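Local atomic coordinates of protein SCO1, mitochondrial (PDB entry 2B7K), a protein that is required for accumulation of cytochrome c oxidase subunits 1 and 2 and is thought to act in mitochondrial copper transport or insertion into that enzyme. Residues L39-C53 and L141-G155. Residues are numbered along the deposited sequence; the frame is centred on the assembly and turned at random.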
loop_
_atom_site.group_PDB
_atom_site.type_symbol
_atom_site.label_atom_id
_atom_site.label_comp_id
_atom_site.label_asym_id
_atom_site.label_seq_id
_atom_site.Cartn_x
_atom_site.Cartn_y
_atom_site.Cartn_z
ATOM N N LEU A 39 -3.968 8.990 -5.969
ATOM C CA LEU A 39 -2.752 8.276 -6.354
ATOM C C LEU A 39 -1.977 9.100 -7.377
ATOM O O LEU A 39 -0.796 8.866 -7.621
ATOM C CB LEU A 39 -3.093 6.929 -6.988
ATOM C CG LEU A 39 -3.840 5.905 -6.131
ATOM C CD1 LEU A 39 -4.032 4.632 -6.945
ATOM C CD2 LEU A 39 -3.049 5.621 -4.857
ATOM N N LEU A 40 -2.660 10.062 -7.981
ATOM C CA LEU A 40 -2.051 10.906 -9.006
ATOM C C LEU A 40 -0.948 11.826 -8.492
ATOM O O LEU A 40 -1.037 12.370 -7.392
ATOM C CB LEU A 40 -3.137 11.739 -9.695
ATOM C CG LEU A 40 -4.235 10.912 -10.372
ATOM C CD1 LEU A 40 -5.311 11.838 -10.933
ATOM C CD2 LEU A 40 -3.620 10.060 -11.477
ATOM N N GLY A 41 0.099 11.979 -9.296
ATOM C CA GLY A 41 1.199 12.856 -8.932
ATOM C C GLY A 41 2.278 12.287 -8.031
ATOM O O GLY A 41 3.152 13.021 -7.580
ATOM N N LYS A 42 2.231 10.991 -7.751
ATOM C CA LYS A 42 3.250 10.402 -6.893
ATOM C C LYS A 42 3.322 8.894 -7.008
ATOM O O LYS A 42 2.439 8.269 -7.574
ATOM C CB LYS A 42 3.004 10.809 -5.440
ATOM C CG LYS A 42 1.540 10.851 -5.049
ATOM C CD LYS A 42 1.342 11.672 -3.788
ATOM C CE LYS A 42 -0.129 11.945 -3.532
ATOM N NZ LYS A 42 -0.324 12.850 -2.367
ATOM N N PHE A 43 4.407 8.319 -6.502
ATOM C CA PHE A 43 4.566 6.874 -6.526
ATOM C C PHE A 43 3.964 6.380 -5.226
ATOM O O PHE A 43 4.349 6.828 -4.150
ATOM C CB PHE A 43 6.046 6.500 -6.610
ATOM C CG PHE A 43 6.524 6.267 -8.014
ATOM C CD1 PHE A 43 6.200 5.089 -8.680
ATOM C CD2 PHE A 43 7.259 7.236 -8.683
ATOM C CE1 PHE A 43 6.603 4.879 -9.998
ATOM C CE2 PHE A 43 7.668 7.037 -10.003
ATOM C CZ PHE A 43 7.340 5.859 -10.658
ATOM N N SER A 44 3.004 5.472 -5.334
ATOM C CA SER A 44 2.342 4.942 -4.160
ATOM C C SER A 44 2.638 3.462 -4.039
ATOM O O SER A 44 2.858 2.784 -5.035
ATOM C CB SER A 44 0.827 5.154 -4.276
ATOM O OG SER A 44 0.512 6.529 -4.458
ATOM N N ILE A 45 2.661 2.967 -2.809
ATOM C CA ILE A 45 2.884 1.552 -2.588
ATOM C C ILE A 45 1.741 1.107 -1.677
ATOM O O ILE A 45 1.557 1.626 -0.576
ATOM C CB ILE A 45 4.285 1.284 -1.977
ATOM C CG1 ILE A 45 4.508 -0.227 -1.888
ATOM C CG2 ILE A 45 4.430 1.982 -0.622
ATOM C CD1 ILE A 45 5.975 -0.637 -1.758
ATOM N N ILE A 46 0.954 0.166 -2.176
ATOM C CA ILE A 46 -0.219 -0.322 -1.469
ATOM C C ILE A 46 -0.089 -1.733 -0.925
ATOM O O ILE A 46 0.416 -2.629 -1.599
ATOM C CB ILE A 46 -1.442 -0.281 -2.402
ATOM C CG1 ILE A 46 -1.618 1.140 -2.943
ATOM C CG2 ILE A 46 -2.690 -0.746 -1.662
ATOM C CD1 ILE A 46 -2.650 1.245 -4.051
ATOM N N TYR A 47 -0.551 -1.920 0.304
ATOM C CA TYR A 47 -0.517 -3.237 0.925
ATOM C C TYR A 47 -1.891 -3.523 1.502
ATOM O O TYR A 47 -2.438 -2.704 2.237
ATOM C CB TYR A 47 0.525 -3.292 2.048
ATOM C CG TYR A 47 0.544 -4.629 2.767
ATOM C CD1 TYR A 47 0.968 -5.786 2.114
ATOM C CD2 TYR A 47 0.088 -4.743 4.079
ATOM C CE1 TYR A 47 0.933 -7.031 2.752
ATOM C CE2 TYR A 47 0.044 -5.979 4.727
ATOM C CZ TYR A 47 0.466 -7.119 4.056
ATOM O OH TYR A 47 0.395 -8.348 4.688
ATOM N N PHE A 48 -2.442 -4.682 1.153
ATOM C CA PHE A 48 -3.748 -5.107 1.648
ATOM C C PHE A 48 -3.527 -6.092 2.800
ATOM O O PHE A 48 -2.729 -7.017 2.682
ATOM C CB PHE A 48 -4.539 -5.818 0.537
ATOM C CG PHE A 48 -5.119 -4.895 -0.491
ATOM C CD1 PHE A 48 -6.444 -4.472 -0.398
ATOM C CD2 PHE A 48 -4.349 -4.453 -1.561
ATOM C CE1 PHE A 48 -6.998 -3.619 -1.357
ATOM C CE2 PHE A 48 -4.890 -3.598 -2.528
ATOM C CZ PHE A 48 -6.220 -3.180 -2.425
ATOM N N GLY A 49 -4.217 -5.880 3.914
ATOM C CA GLY A 49 -4.096 -6.777 5.056
ATOM C C GLY A 49 -5.164 -6.419 6.073
ATOM O O GLY A 49 -6.157 -5.788 5.717
ATOM N N PHE A 50 -4.991 -6.828 7.325
ATOM C CA PHE A 50 -5.957 -6.477 8.368
ATOM C C PHE A 50 -5.273 -6.485 9.729
ATOM O O PHE A 50 -4.315 -7.224 9.940
ATOM C CB PHE A 50 -7.201 -7.391 8.329
ATOM C CG PHE A 50 -6.913 -8.859 8.510
ATOM C CD1 PHE A 50 -7.320 -9.518 9.668
ATOM C CD2 PHE A 50 -6.284 -9.589 7.511
ATOM C CE1 PHE A 50 -7.103 -10.892 9.825
ATOM C CE2 PHE A 50 -6.061 -10.958 7.655
ATOM C CZ PHE A 50 -6.472 -11.611 8.814
ATOM N N SER A 51 -5.753 -5.640 10.641
ATOM C CA SER A 51 -5.133 -5.510 11.955
ATOM C C SER A 51 -5.065 -6.779 12.788
ATOM O O SER A 51 -4.151 -6.932 13.592
ATOM C CB SER A 51 -5.815 -4.403 12.772
ATOM O OG SER A 51 -7.115 -4.781 13.188
ATOM N N ASN A 52 -6.018 -7.686 12.606
ATOM C CA ASN A 52 -6.011 -8.925 13.379
ATOM C C ASN A 52 -5.257 -10.071 12.704
ATOM O O ASN A 52 -5.413 -11.232 13.081
ATOM C CB ASN A 52 -7.444 -9.362 13.697
ATOM C CG ASN A 52 -8.103 -8.475 14.735
ATOM O OD1 ASN A 52 -8.831 -7.535 14.403
ATOM N ND2 ASN A 52 -7.841 -8.762 16.003
ATOM N N CYS A 53 -4.440 -9.738 11.710
ATOM C CA CYS A 53 -3.654 -10.736 10.991
ATOM C C CYS A 53 -2.440 -11.149 11.820
ATOM O O CYS A 53 -1.677 -10.307 12.293
ATOM C CB CYS A 53 -3.191 -10.173 9.646
ATOM S SG CYS A 53 -2.071 -11.265 8.731
ATOM N N LEU A 141 -7.635 -14.817 3.865
ATOM C CA LEU A 141 -7.070 -13.483 3.895
ATOM C C LEU A 141 -5.576 -13.386 4.207
ATOM O O LEU A 141 -4.855 -12.617 3.554
ATOM C CB LEU A 141 -7.886 -12.639 4.880
ATOM C CG LEU A 141 -9.402 -12.558 4.610
ATOM C CD1 LEU A 141 -9.625 -12.296 3.115
ATOM C CD2 LEU A 141 -10.120 -13.842 5.022
ATOM N N VAL A 142 -5.098 -14.155 5.180
ATOM C CA VAL A 142 -3.681 -14.107 5.546
ATOM C C VAL A 142 -2.757 -14.598 4.429
ATOM O O VAL A 142 -1.725 -13.986 4.154
ATOM C CB VAL A 142 -3.400 -14.936 6.828
ATOM C CG1 VAL A 142 -1.905 -15.050 7.066
ATOM C CG2 VAL A 142 -4.087 -14.299 8.021
ATOM N N ASP A 143 -3.137 -15.700 3.790
ATOM C CA ASP A 143 -2.348 -16.288 2.713
ATOM C C ASP A 143 -2.246 -15.414 1.462
ATOM O O ASP A 143 -1.344 -15.603 0.649
ATOM C CB ASP A 143 -2.932 -17.649 2.323
ATOM C CG ASP A 143 -2.841 -18.672 3.445
ATOM O OD1 ASP A 143 -3.355 -19.797 3.261
ATOM O OD2 ASP A 143 -2.259 -18.355 4.506
ATOM N N HIS A 144 -3.168 -14.468 1.301
ATOM C CA HIS A 144 -3.151 -13.601 0.128
ATOM C C HIS A 144 -2.787 -12.141 0.394
ATOM O O HIS A 144 -2.813 -11.315 -0.518
ATOM C CB HIS A 144 -4.491 -13.692 -0.610
ATOM C CG HIS A 144 -4.719 -15.017 -1.273
ATOM N ND1 HIS A 144 -5.022 -16.163 -0.569
ATOM C CD2 HIS A 144 -4.641 -15.386 -2.574
ATOM C CE1 HIS A 144 -5.120 -17.180 -1.406
ATOM N NE2 HIS A 144 -4.892 -16.737 -2.629
ATOM N N SER A 145 -2.453 -11.822 1.642
ATOM C CA SER A 145 -2.037 -10.461 1.999
ATOM C C SER A 145 -0.518 -10.510 1.898
ATOM O O SER A 145 0.189 -10.257 2.878
ATOM C CB SER A 145 -2.448 -10.124 3.438
ATOM O OG SER A 145 -3.855 -10.181 3.596
ATOM N N ILE A 146 -0.025 -10.832 0.704
ATOM C CA ILE A 146 1.405 -10.982 0.501
ATOM C C ILE A 146 2.103 -10.086 -0.523
ATOM O O ILE A 146 3.325 -10.143 -0.634
ATOM C CB ILE A 146 1.732 -12.449 0.146
ATOM C CG1 ILE A 146 0.926 -12.871 -1.087
ATOM C CG2 ILE A 146 1.412 -13.350 1.329
ATOM C CD1 ILE A 146 1.164 -14.296 -1.535
ATOM N N PHE A 147 1.368 -9.277 -1.280
ATOM C CA PHE A 147 2.033 -8.401 -2.258
ATOM C C PHE A 147 1.939 -6.926 -1.916
ATOM O O PHE A 147 1.001 -6.496 -1.249
ATOM C CB PHE A 147 1.425 -8.530 -3.663
ATOM C CG PHE A 147 1.627 -9.862 -4.306
ATOM C CD1 PHE A 147 0.607 -10.806 -4.309
ATOM C CD2 PHE A 147 2.830 -10.165 -4.936
ATOM C CE1 PHE A 147 0.780 -12.041 -4.933
ATOM C CE2 PHE A 147 3.014 -11.398 -5.562
ATOM C CZ PHE A 147 1.988 -12.337 -5.562
ATOM N N PHE A 148 2.928 -6.166 -2.385
ATOM C CA PHE A 148 2.920 -4.714 -2.251
ATOM C C PHE A 148 2.680 -4.293 -3.704
ATOM O O PHE A 148 3.302 -4.843 -4.617
ATOM C CB PHE A 148 4.267 -4.161 -1.777
ATOM C CG PHE A 148 4.554 -4.413 -0.326
ATOM C CD1 PHE A 148 5.388 -5.455 0.057
ATOM C CD2 PHE A 148 3.998 -3.599 0.657
ATOM C CE1 PHE A 148 5.672 -5.684 1.409
ATOM C CE2 PHE A 148 4.273 -3.819 2.007
ATOM C CZ PHE A 148 5.112 -4.864 2.380
ATOM N N TYR A 149 1.756 -3.366 -3.925
ATOM C CA TYR A 149 1.455 -2.905 -5.276
ATOM C C TYR A 149 2.012 -1.506 -5.483
ATOM O O TYR A 149 1.618 -0.563 -4.792
ATOM C CB TYR A 149 -0.065 -2.903 -5.515
ATOM C CG TYR A 149 -0.714 -4.243 -5.226
ATOM C CD1 TYR A 149 -0.949 -4.656 -3.918
ATOM C CD2 TYR A 149 -1.041 -5.116 -6.263
ATOM C CE1 TYR A 149 -1.494 -5.917 -3.644
ATOM C CE2 TYR A 149 -1.586 -6.372 -6.004
ATOM C CZ TYR A 149 -1.806 -6.766 -4.694
ATOM O OH TYR A 149 -2.314 -8.019 -4.436
ATOM N N LEU A 150 2.939 -1.380 -6.427
ATOM C CA LEU A 150 3.558 -0.094 -6.726
ATOM C C LEU A 150 2.787 0.581 -7.852
ATOM O O LEU A 150 2.652 0.015 -8.935
ATOM C CB LEU A 150 5.016 -0.297 -7.146
ATOM C CG LEU A 150 5.845 0.983 -7.311
ATOM C CD1 LEU A 150 5.933 1.716 -5.977
ATOM C CD2 LEU A 150 7.232 0.626 -7.810
ATOM N N MET A 151 2.285 1.789 -7.594
ATOM C CA MET A 151 1.507 2.527 -8.591
ATOM C C MET A 151 2.251 3.806 -8.958
ATOM O O MET A 151 2.725 4.520 -8.073
ATOM C CB MET A 151 0.129 2.884 -8.024
ATOM C CG MET A 151 -0.576 1.743 -7.287
ATOM S SD MET A 151 -0.917 0.285 -8.308
ATOM C CE MET A 151 -2.379 0.820 -9.188
ATOM N N ASP A 152 2.351 4.104 -10.255
ATOM C CA ASP A 152 3.067 5.302 -10.685
ATOM C C ASP A 152 2.250 6.591 -10.570
ATOM O O ASP A 152 1.061 6.561 -10.243
ATOM C CB ASP A 152 3.612 5.127 -12.117
ATOM C CG ASP A 152 2.524 5.088 -13.179
ATOM O OD1 ASP A 152 1.412 5.604 -12.948
ATOM O OD2 ASP A 152 2.803 4.551 -14.274
ATOM N N PRO A 153 2.886 7.750 -10.824
ATOM C CA PRO A 153 2.218 9.055 -10.744
ATOM C C PRO A 153 0.967 9.221 -11.600
ATOM O O PRO A 153 0.227 10.188 -11.434
ATOM C CB PRO A 153 3.325 10.031 -11.133
ATOM C CG PRO A 153 4.540 9.367 -10.566
ATOM C CD PRO A 153 4.338 7.927 -10.995
ATOM N N GLU A 154 0.735 8.291 -12.519
ATOM C CA GLU A 154 -0.456 8.356 -13.360
ATOM C C GLU A 154 -1.499 7.373 -12.839
ATOM O O GLU A 154 -2.525 7.141 -13.475
ATOM C CB GLU A 154 -0.102 8.046 -14.820
ATOM C CG GLU A 154 0.810 9.093 -15.447
ATOM C CD GLU A 154 1.218 8.761 -16.870
ATOM O OE1 GLU A 154 1.982 9.549 -17.464
ATOM O OE2 GLU A 154 0.778 7.715 -17.395
ATOM N N GLY A 155 -1.221 6.801 -11.670
ATOM C CA GLY A 155 -2.139 5.857 -11.058
ATOM C C GLY A 155 -2.150 4.480 -11.688
ATOM O O GLY A 155 -3.075 3.698 -11.466
HETATM O O HOH W 1 -1.385 -7.039 0.095
#
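The ring of Y47 lies obliquely against that of F148, centroids 5.1 Å apart, with its CD1 above the F148 face and offset toward the rim. With CG anti to the backbone N (chi1 177°), the phenol extends past the N-terminal end of strand 148-151, and Y47 OH donates a 2.6 Å hydrogen bond to S145 O; this carbonyl and F147 O both lie near the plane of the Y47 ring, at its edge. The V142-S145 type I turn is tied to L141, S145 OG donating to L141 O (2.6 Å) from above the carbonyl plane. Strands 44-49 and 148-151 run antiparallel, and two hydrogen-bonded pairs, S44 with M151 and I46 with Y149, join them through four backbone hydrogen bonds. Two residues on from I46, F48 turns its ring edge toward the Y149 face in an offset edge-to-face pair, the planes 89° apart. At F48 a water takes the place of a direct strand-to-strand bond, accepting from F48 N and donating to F147 O. At the other end, P153 CD sits 3.6 Å from the centroid of the F43 ring, over its face, in a CH-pi contact, while G41 N donates a hydrogen bond to P153 O, in the carbonyl plane on a lone pair. An Asx turn, in which D152 OD1 accepts from E154 N, shapes this loop. Near the probable copper site, inferred from relatives to comprise C53, C57 and H144, V142 CG2 meets both F50 CZ at the ring edge and C53 SG, each at 3.7 Å. In the thioredoxin-like fold, strand 44-49 is an inner strand of the mixed sheet, between 80-85 and 148-151; Y47 and F148 pack against helix 56-75, whereas I46 and M151, on the other face, touch Y124.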